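Local coordinates for Tle cognate immunity protein 4 C-terminal domain-containing protein (Pseudomonas aeruginosa PAO1, PDB 4R1D) that binds the lipase effector Tle4 of the H2 type VI secretion system and, as its cognate immunity protein, probably protects the producing cell from it, at residues Thr4-His9 with Leu285-Thr290; Gly197-Met202 with Tyr227-Ser232; Ala259-Leu264 with Pro276-Asp281. All coordinates share one frame; numbering follows the deposited sequence.

Contact 1 of 3, residues Thr4-His9 with Leu285-Thr290; sequences TGWITH and LELWDT
Trp6, at the lead-in to strand 7-11, meets Leu287 and Thr290 on one side of helix 281-292, so that the start of the chain lies against the last long helix of the C-terminal part. The contact is small and apolar, made by the far end of the six-membered ring. Trp6 CH2 lies 3.5 Å from Thr290 CG2, and Trp6 CZ3 is 3.7 Å from the same methyl. One turn back, Leu287 CD1 reaches Trp6 CH2 at 4.0 Å; both methyls come obliquely to the indole. Tryptophan suits the position because its length spans a gap in which even the nearest CA atoms, those of Trp6 and Thr290, are 10.6 Å apart.

Threonine suits its own place by having two unlike branches. With OG1 anti to its carbonyl carbon (chi1 -56°), Thr290 turns the hydroxyl back to the helix and leaves CG2 for the ring. Thr290 OG1 bonds to Glu286 O at 2.6 Å, while Thr290 N approaches that oxygen from the other face of the carbonyl plane at 2.9 Å. Pro19 and Asp17 also touch the Trp6 side chain. Since no hydrogen bond crosses between the segments, the join rests on shape and dispersion, and the polar branch of Thr290 is satisfied within its own helix.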
loop_
_atom_site.group_PDB
_atom_site.type_symbol
_atom_site.label_atom_id
_atom_site.label_comp_id
_atom_site.label_asym_id
_atom_site.label_seq_id
_atom_site.Cartn_x
_atom_site.Cartn_y
_atom_site.Cartn_z
ATOM N N THR B 4 -31.053 -23.106 12.924
ATOM C CA THR B 4 -31.388 -22.998 14.335
ATOM C C THR B 4 -30.367 -22.122 15.050
ATOM O O THR B 4 -29.166 -22.401 15.027
ATOM C CB THR B 4 -31.453 -24.383 15.011
ATOM O OG1 THR B 4 -32.577 -25.113 14.501
ATOM C CG2 THR B 4 -31.598 -24.227 16.516
ATOM N N GLY B 5 -30.845 -21.043 15.661
ATOM C CA GLY B 5 -29.979 -20.155 16.412
ATOM C C GLY B 5 -29.278 -19.084 15.587
ATOM O O GLY B 5 -28.604 -18.217 16.148
ATOM N N TRP B 6 -29.423 -19.136 14.265
ATOM C CA TRP B 6 -28.836 -18.094 13.422
ATOM C C TRP B 6 -29.390 -16.731 13.812
ATOM O O TRP B 6 -30.510 -16.629 14.315
ATOM C CB TRP B 6 -29.078 -18.367 11.935
ATOM C CG TRP B 6 -28.181 -19.409 11.376
ATOM C CD1 TRP B 6 -27.810 -20.586 11.973
ATOM C CD2 TRP B 6 -27.500 -19.365 10.117
ATOM N NE1 TRP B 6 -26.958 -21.286 11.142
ATOM C CE2 TRP B 6 -26.755 -20.555 10.000
ATOM C CE3 TRP B 6 -27.458 -18.437 9.070
ATOM C CZ2 TRP B 6 -25.968 -20.836 8.882
ATOM C CZ3 TRP B 6 -26.683 -18.724 7.966
ATOM C CH2 TRP B 6 -25.956 -19.913 7.876
ATOM N N ILE B 7 -28.595 -15.687 13.591
ATOM C CA ILE B 7 -28.944 -14.333 14.006
ATOM C C ILE B 7 -29.083 -13.408 12.798
ATOM O O ILE B 7 -28.197 -13.360 11.934
ATOM C CB ILE B 7 -27.855 -13.755 14.942
ATOM C CG1 ILE B 7 -27.699 -14.632 16.186
ATOM C CG2 ILE B 7 -28.160 -12.313 15.327
ATOM C CD1 ILE B 7 -26.500 -14.265 17.046
ATOM N N THR B 8 -30.187 -12.675 12.745
ATOM C CA THR B 8 -30.400 -11.674 11.700
ATOM C C THR B 8 -29.740 -10.361 12.115
ATOM O O THR B 8 -30.067 -9.800 13.163
ATOM C CB THR B 8 -31.905 -11.451 11.439
ATOM O OG1 THR B 8 -32.491 -12.660 10.936
ATOM C CG2 THR B 8 -32.126 -10.311 10.447
ATOM N N HIS B 9 -28.801 -9.887 11.295
ATOM C CA HIS B 9 -28.017 -8.701 11.599
ATOM C C HIS B 9 -28.408 -7.557 10.666
ATOM O O HIS B 9 -28.721 -7.778 9.498
ATOM C CB HIS B 9 -26.518 -8.983 11.406
ATOM C CG HIS B 9 -25.962 -10.005 12.345
ATOM N ND1 HIS B 9 -25.407 -9.673 13.562
ATOM C CD2 HIS B 9 -25.850 -11.349 12.235
ATOM C CE1 HIS B 9 -24.996 -10.770 14.171
ATOM N NE2 HIS B 9 -25.248 -11.802 13.385
ATOM N N LEU B 285 -20.590 -24.901 -0.285
ATOM C CA LEU B 285 -21.640 -24.317 -1.100
ATOM C C LEU B 285 -22.912 -24.134 -0.284
ATOM O O LEU B 285 -23.637 -23.162 -0.472
ATOM C CB LEU B 285 -21.929 -25.197 -2.315
ATOM C CG LEU B 285 -20.818 -25.235 -3.362
ATOM C CD1 LEU B 285 -21.020 -26.399 -4.339
ATOM C CD2 LEU B 285 -20.769 -23.898 -4.085
ATOM N N GLU B 286 -23.174 -25.077 0.618
ATOM C CA GLU B 286 -24.347 -24.999 1.483
ATOM C C GLU B 286 -24.304 -23.759 2.376
ATOM O O GLU B 286 -25.290 -23.012 2.484
ATOM C CB GLU B 286 -24.454 -26.255 2.350
ATOM C CG GLU B 286 -25.669 -26.267 3.277
ATOM C CD GLU B 286 -25.756 -27.544 4.103
ATOM O OE1 GLU B 286 -24.836 -27.800 4.916
ATOM O OE2 GLU B 286 -26.740 -28.291 3.924
ATOM N N LEU B 287 -23.161 -23.548 3.016
ATOM C CA LEU B 287 -22.982 -22.392 3.883
ATOM C C LEU B 287 -23.104 -21.118 3.052
ATOM O O LEU B 287 -23.845 -20.214 3.396
ATOM C CB LEU B 287 -21.633 -22.455 4.614
ATOM C CG LEU B 287 -21.354 -21.310 5.597
ATOM C CD1 LEU B 287 -22.392 -21.264 6.722
ATOM C CD2 LEU B 287 -19.939 -21.376 6.160
ATOM N N TRP B 288 -22.368 -21.067 1.948
ATOM C CA TRP B 288 -22.457 -19.957 0.999
ATOM C C TRP B 288 -23.904 -19.619 0.604
ATOM O O TRP B 288 -24.356 -18.490 0.776
ATOM C CB TRP B 288 -21.633 -20.313 -0.237
ATOM C CG TRP B 288 -21.811 -19.402 -1.419
ATOM C CD1 TRP B 288 -22.497 -19.678 -2.568
ATOM C CD2 TRP B 288 -21.267 -18.088 -1.581
ATOM N NE1 TRP B 288 -22.420 -18.615 -3.438
ATOM C CE2 TRP B 288 -21.666 -17.627 -2.857
ATOM C CE3 TRP B 288 -20.474 -17.258 -0.777
ATOM C CZ2 TRP B 288 -21.296 -16.370 -3.348
ATOM C CZ3 TRP B 288 -20.110 -16.005 -1.265
ATOM C CH2 TRP B 288 -20.525 -15.576 -2.538
ATOM N N ASP B 289 -24.632 -20.591 0.069
ATOM C CA ASP B 289 -26.006 -20.348 -0.353
ATOM C C ASP B 289 -26.892 -19.886 0.791
ATOM O O ASP B 289 -27.722 -18.991 0.626
ATOM C CB ASP B 289 -26.624 -21.594 -0.994
ATOM C CG ASP B 289 -26.113 -21.845 -2.395
ATOM O OD1 ASP B 289 -25.792 -20.863 -3.088
ATOM O OD2 ASP B 289 -26.035 -23.024 -2.801
ATOM N N THR B 290 -26.721 -20.503 1.951
ATOM C CA THR B 290 -27.570 -20.172 3.091
ATOM C C THR B 290 -27.382 -18.709 3.509
ATOM O O THR B 290 -28.354 -17.980 3.728
ATOM C CB THR B 290 -27.318 -21.141 4.265
ATOM O OG1 THR B 290 -27.522 -22.489 3.809
ATOM C CG2 THR B 290 -28.265 -20.845 5.431
#

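Contact 2 of 3, residues Gly197-Met202 with Tyr227-Ser232; sequences GFVQNM and YLVAGS
Val199 of helix 191-205 packs on Tyr227 and Val229 of strand 225-233 in a helix-on-sheet contact, buried within the C-terminal part of the protein. The segment axes run nearly alongside each other, 24° apart in direction and 11.0 Å at closest approach, a spacing that leaves room for one interlocking layer of side chains.

Valine is the centre of that layer, and its two methyls do different work. Val199 CG2 sits over one face of the Tyr227 ring, 4.3 Å from the centroid and 18° off the ring normal, which makes a CH-pi contact displaced toward the rim. Val199 CG1, anti to its backbone N (chi1 176°), lies 3.8 Å from Tyr227 CE1 and 3.5 Å from Tyr227 OH. The same methyl meets Val229 CG1 at 4.0 Å. A branched, compact residue fits here because it can touch the tyrosine and the next residue on the helix-191-205 side of the strand together.

Tyrosine adds a polar end to the apolar layer. Its OH hydrogen-bonds to OD1 of Asp196, one turn before Gln200 on the helix, a bond that would help hold the hydroxyl end of the ring in place beside Val199. Gln200 NE2 passes 3.7 Å from Tyr227 OH without bonding to it and makes a weak hydrogen bond to the same Asp196 oxygen.

Both elements also face Tle4: Phe198 packs on Ser87 and Val229 on Leu91 of that partner chain. Leu228, pointing to the other side of the strand, touches Leu285 and Trp288 of helix 281-292. A strand of an antiparallel sheet with helix 191-205 on one face and helix 281-292 on the other is the packing of a layered alpha/beta fold.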
loop_
_atom_site.group_PDB
_atom_site.type_symbol
_atom_site.label_atom_id
_atom_site.label_comp_id
_atom_site.label_asym_id
_atom_site.label_seq_id
_atom_site.Cartn_x
_atom_site.Cartn_y
_atom_site.Cartn_z
ATOM N N GLY B 197 -11.576 -13.507 -17.459
ATOM C CA GLY B 197 -10.240 -13.640 -18.021
ATOM C C GLY B 197 -9.274 -14.259 -17.029
ATOM O O GLY B 197 -8.596 -15.254 -17.338
ATOM N N PHE B 198 -9.217 -13.684 -15.830
ATOM C CA PHE B 198 -8.288 -14.159 -14.815
ATOM C C PHE B 198 -8.617 -15.596 -14.415
ATOM O O PHE B 198 -7.721 -16.433 -14.290
ATOM C CB PHE B 198 -8.278 -13.254 -13.582
ATOM C CG PHE B 198 -7.134 -13.529 -12.648
ATOM C CD1 PHE B 198 -7.332 -14.236 -11.472
ATOM C CD2 PHE B 198 -5.852 -13.113 -12.966
ATOM C CE1 PHE B 198 -6.278 -14.498 -10.619
ATOM C CE2 PHE B 198 -4.789 -13.375 -12.118
ATOM C CZ PHE B 198 -5.007 -14.068 -10.938
ATOM N N VAL B 199 -9.900 -15.880 -14.203
ATOM C CA VAL B 199 -10.295 -17.242 -13.863
ATOM C C VAL B 199 -9.907 -18.242 -14.960
ATOM O O VAL B 199 -9.349 -19.295 -14.666
ATOM C CB VAL B 199 -11.807 -17.358 -13.561
ATOM C CG1 VAL B 199 -12.174 -18.810 -13.317
ATOM C CG2 VAL B 199 -12.169 -16.497 -12.351
ATOM N N GLN B 200 -10.207 -17.926 -16.219
ATOM C CA GLN B 200 -9.830 -18.825 -17.311
ATOM C C GLN B 200 -8.316 -19.043 -17.308
ATOM O O GLN B 200 -7.832 -20.134 -17.604
ATOM C CB GLN B 200 -10.291 -18.285 -18.668
ATOM C CG GLN B 200 -11.793 -18.187 -18.828
ATOM C CD GLN B 200 -12.488 -19.517 -18.656
ATOM O OE1 GLN B 200 -11.919 -20.571 -18.941
ATOM N NE2 GLN B 200 -13.726 -19.479 -18.175
ATOM N N ASN B 201 -7.572 -17.996 -16.966
ATOM C CA ASN B 201 -6.127 -18.099 -16.836
ATOM C C ASN B 201 -5.760 -19.086 -15.725
ATOM O O ASN B 201 -4.889 -19.941 -15.895
ATOM C CB ASN B 201 -5.515 -16.721 -16.560
ATOM C CG ASN B 201 -4.009 -16.706 -16.715
ATOM O OD1 ASN B 201 -3.362 -17.755 -16.726
ATOM N ND2 ASN B 201 -3.439 -15.509 -16.836
ATOM N N MET B 202 -6.439 -18.980 -14.588
ATOM C CA MET B 202 -6.195 -19.902 -13.489
ATOM C C MET B 202 -6.505 -21.347 -13.894
ATOM O O MET B 202 -5.733 -22.262 -13.585
ATOM C CB MET B 202 -7.023 -19.517 -12.259
ATOM C CG MET B 202 -6.716 -18.151 -11.668
ATOM S SD MET B 202 -7.928 -17.729 -10.382
ATOM C CE MET B 202 -7.418 -18.804 -9.035
ATOM N N TYR B 227 -19.724 -16.251 -9.156
ATOM C CA TYR B 227 -18.669 -16.994 -9.794
ATOM C C TYR B 227 -17.981 -17.698 -8.643
ATOM O O TYR B 227 -17.508 -17.050 -7.714
ATOM C CB TYR B 227 -17.707 -16.016 -10.490
ATOM C CG TYR B 227 -17.010 -16.575 -11.710
ATOM C CD1 TYR B 227 -16.526 -17.874 -11.726
ATOM C CD2 TYR B 227 -16.844 -15.800 -12.848
ATOM C CE1 TYR B 227 -15.884 -18.387 -12.847
ATOM C CE2 TYR B 227 -16.204 -16.303 -13.974
ATOM C CZ TYR B 227 -15.726 -17.599 -13.964
ATOM O OH TYR B 227 -15.093 -18.115 -15.074
ATOM N N LEU B 228 -17.945 -19.025 -8.681
ATOM C CA LEU B 228 -17.465 -19.801 -7.542
ATOM C C LEU B 228 -16.355 -20.739 -7.987
ATOM O O LEU B 228 -16.572 -21.581 -8.861
ATOM C CB LEU B 228 -18.613 -20.645 -6.957
ATOM C CG LEU B 228 -19.538 -20.073 -5.879
ATOM C CD1 LEU B 228 -20.083 -18.704 -6.208
ATOM C CD2 LEU B 228 -20.686 -21.048 -5.614
ATOM N N VAL B 229 -15.170 -20.608 -7.400
ATOM C CA VAL B 229 -14.071 -21.479 -7.789
ATOM C C VAL B 229 -13.458 -22.169 -6.574
ATOM O O VAL B 229 -13.607 -21.710 -5.445
ATOM C CB VAL B 229 -12.984 -20.717 -8.588
ATOM C CG1 VAL B 229 -13.620 -19.948 -9.754
ATOM C CG2 VAL B 229 -12.211 -19.777 -7.687
ATOM N N ALA B 230 -12.800 -23.291 -6.810
ATOM C CA ALA B 230 -12.110 -23.995 -5.746
ATOM C C ALA B 230 -10.888 -24.665 -6.341
ATOM O O ALA B 230 -10.824 -24.907 -7.550
ATOM C CB ALA B 230 -13.020 -25.018 -5.100
ATOM N N GLY B 231 -9.903 -24.952 -5.502
ATOM C CA GLY B 231 -8.765 -25.711 -5.964
ATOM C C GLY B 231 -7.919 -26.356 -4.897
ATOM O O GLY B 231 -7.939 -25.961 -3.737
ATOM N N SER B 232 -7.148 -27.351 -5.312
ATOM C CA SER B 232 -6.338 -28.113 -4.379
ATOM C C SER B 232 -4.871 -28.079 -4.766
ATOM O O SER B 232 -4.525 -28.240 -5.930
ATOM C CB SER B 232 -6.824 -29.558 -4.327
ATOM O OG SER B 232 -8.097 -29.633 -3.704
#

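Contact 3 of 3, residues Ala259-Leu264 with Pro276-Asp281; sequences AGLAVL and PAFKSD
Ala277 O accepts a hydrogen bond from ND1 of His173, a residue whose ring also stacks with Phe278, so one histidine holds both the backbone and the aromatic side chain of this loop. The loop in turn presses Ala277 and Phe278 onto strand 256-263. Ala277 CB lies 3.6 Å from Val263 CG2 and 4.0 Å from Val263 CG1, the small methyl fitting against both branches of the valine. Alanine suits this place, where the CA atoms of Val263 and Ala277 are only 7.2 Å apart and a single methyl already fills the distance.

Val263 CG2 has a second neighbour: it stands at the edge of the Phe278 ring, near its plane, 4.0 Å from CE2. Two residues back on the same side of the strand, Leu261 CD2 comes obliquely to Phe278 CZ at 4.2 Å. The first torsion of Phe278 (chi1 -66°) sets the ring beside the backbone N, where its CE2 and CZ atoms meet Val263 and Leu261. The segment is the end of a strand-to-helix connection, which leaves the sheet after Val263 and returns across its face before entering helix 281-292. Ser280 is the N-cap of that helix, its OG taking a hydrogen bond from Glu283 N, and serine serves well here because its short hydroxyl can reach a backbone N-H at the first turn. Asp281 follows, pairing with Arg237 in a salt bridge and with Tyr239 OH in a hydrogen bond, both partners on strand 236-245. Ala262, facing the other way from Leu261 and Val263, packs on Trp92 of the partner chain Tle4.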
loop_
_atom_site.group_PDB
_atom_site.type_symbol
_atom_site.label_atom_id
_atom_site.label_comp_id
_atom_site.label_asym_id
_atom_site.label_seq_id
_atom_site.Cartn_x
_atom_site.Cartn_y
_atom_site.Cartn_z
ATOM N N ALA B 259 -20.797 -10.045 -1.877
ATOM C CA ALA B 259 -20.635 -11.080 -0.868
ATOM C C ALA B 259 -19.532 -11.991 -1.371
ATOM O O ALA B 259 -19.474 -12.320 -2.559
ATOM C CB ALA B 259 -21.950 -11.862 -0.677
ATOM N N GLY B 260 -18.637 -12.395 -0.476
ATOM C CA GLY B 260 -17.521 -13.231 -0.885
ATOM C C GLY B 260 -17.152 -14.187 0.222
ATOM O O GLY B 260 -17.286 -13.861 1.394
ATOM N N LEU B 261 -16.710 -15.376 -0.159
ATOM C CA LEU B 261 -16.224 -16.344 0.806
ATOM C C LEU B 261 -14.922 -16.904 0.281
ATOM O O LEU B 261 -14.861 -17.413 -0.836
ATOM C CB LEU B 261 -17.247 -17.465 1.001
ATOM C CG LEU B 261 -16.861 -18.557 2.001
ATOM C CD1 LEU B 261 -16.968 -18.015 3.397
ATOM C CD2 LEU B 261 -17.793 -19.768 1.835
ATOM N N ALA B 262 -13.869 -16.795 1.080
ATOM C CA ALA B 262 -12.564 -17.278 0.649
ATOM C C ALA B 262 -11.952 -18.231 1.669
ATOM O O ALA B 262 -12.155 -18.084 2.878
ATOM C CB ALA B 262 -11.634 -16.131 0.431
ATOM N N VAL B 263 -11.204 -19.201 1.158
ATOM C CA VAL B 263 -10.225 -19.938 1.956
ATOM C C VAL B 263 -8.887 -19.820 1.253
ATOM O O VAL B 263 -8.664 -20.455 0.225
ATOM C CB VAL B 263 -10.583 -21.429 2.117
ATOM C CG1 VAL B 263 -9.493 -22.145 2.929
ATOM C CG2 VAL B 263 -11.915 -21.581 2.813
ATOM N N LEU B 264 -8.014 -18.975 1.797
ATOM C CA LEU B 264 -6.680 -18.769 1.249
ATOM C C LEU B 264 -5.718 -19.815 1.803
ATOM O O LEU B 264 -6.069 -20.595 2.688
ATOM C CB LEU B 264 -6.175 -17.363 1.590
ATOM C CG LEU B 264 -7.149 -16.245 1.212
ATOM C CD1 LEU B 264 -6.629 -14.881 1.675
ATOM C CD2 LEU B 264 -7.428 -16.259 -0.282
ATOM N N PRO B 276 -8.683 -28.751 7.459
ATOM C CA PRO B 276 -9.602 -28.388 6.373
ATOM C C PRO B 276 -10.647 -27.374 6.816
ATOM O O PRO B 276 -11.193 -27.495 7.912
ATOM C CB PRO B 276 -10.293 -29.713 6.035
ATOM C CG PRO B 276 -9.411 -30.772 6.598
ATOM C CD PRO B 276 -8.788 -30.176 7.813
ATOM N N ALA B 277 -10.925 -26.392 5.966
ATOM C CA ALA B 277 -11.954 -25.411 6.263
ATOM C C ALA B 277 -13.320 -26.080 6.216
ATOM O O ALA B 277 -14.173 -25.822 7.058
ATOM C CB ALA B 277 -11.895 -24.260 5.270
ATOM N N PHE B 278 -13.514 -26.947 5.227
ATOM C CA PHE B 278 -14.799 -27.603 5.016
ATOM C C PHE B 278 -14.617 -29.091 4.789
ATOM O O PHE B 278 -13.570 -29.527 4.308
ATOM C CB PHE B 278 -15.517 -26.997 3.807
ATOM C CG PHE B 278 -15.923 -25.561 4.003
ATOM C CD1 PHE B 278 -17.147 -25.245 4.575
ATOM C CD2 PHE B 278 -15.080 -24.533 3.618
ATOM C CE1 PHE B 278 -17.528 -23.927 4.761
ATOM C CE2 PHE B 278 -15.444 -23.217 3.802
ATOM C CZ PHE B 278 -16.679 -22.911 4.374
ATOM N N LYS B 279 -15.652 -29.856 5.119
ATOM C CA LYS B 279 -15.645 -31.302 4.920
ATOM C C LYS B 279 -15.729 -31.653 3.439
ATOM O O LYS B 279 -15.289 -32.727 3.025
ATOM C CB LYS B 279 -16.820 -31.945 5.668
ATOM C CG LYS B 279 -16.862 -31.627 7.160
ATOM C CD LYS B 279 -18.159 -32.124 7.797
ATOM C CE LYS B 279 -18.276 -31.705 9.259
ATOM N NZ LYS B 279 -18.461 -30.230 9.427
ATOM N N SER B 280 -16.295 -30.747 2.644
ATOM C CA SER B 280 -16.495 -31.001 1.222
ATOM C C SER B 280 -16.914 -29.720 0.509
ATOM O O SER B 280 -17.338 -28.758 1.149
ATOM C CB SER B 280 -17.602 -32.038 1.037
ATOM O OG SER B 280 -18.857 -31.497 1.440
ATOM N N ASP B 281 -16.814 -29.717 -0.814
ATOM C CA ASP B 281 -17.323 -28.598 -1.594
ATOM C C ASP B 281 -18.807 -28.416 -1.336
ATOM O O ASP B 281 -19.310 -27.291 -1.293
ATOM C CB ASP B 281 -17.097 -28.826 -3.080
ATOM C CG ASP B 281 -15.634 -28.782 -3.459
ATOM O OD1 ASP B 281 -14.804 -28.478 -2.585
ATOM O OD2 ASP B 281 -15.326 -29.031 -4.642
#

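Overall arrangement
Contact 1 spans nearly the whole modelled chain, and contacts 2 and 3 fall in that order between its two ends. The centre of contact 3 is about 14 Å from each of the others, while those of contacts 1 and 2 are about 25 Å apart. Helix 281-292 is the shared element: it carries half of contact 1, begins where contact 3 ends, and touches the strand of contact 2, Trp288 NE1 packing 3.6 Å from Leu228 CD1. Strands 225-233 and 256-263 flank strand 236-245; helix 191-205 lies on one face of these strands and helix 281-292 on the other. Tle4 touches contacts 2 and 3 but not the segments of contact 1, consistent with this region presenting part of the effector-binding surface.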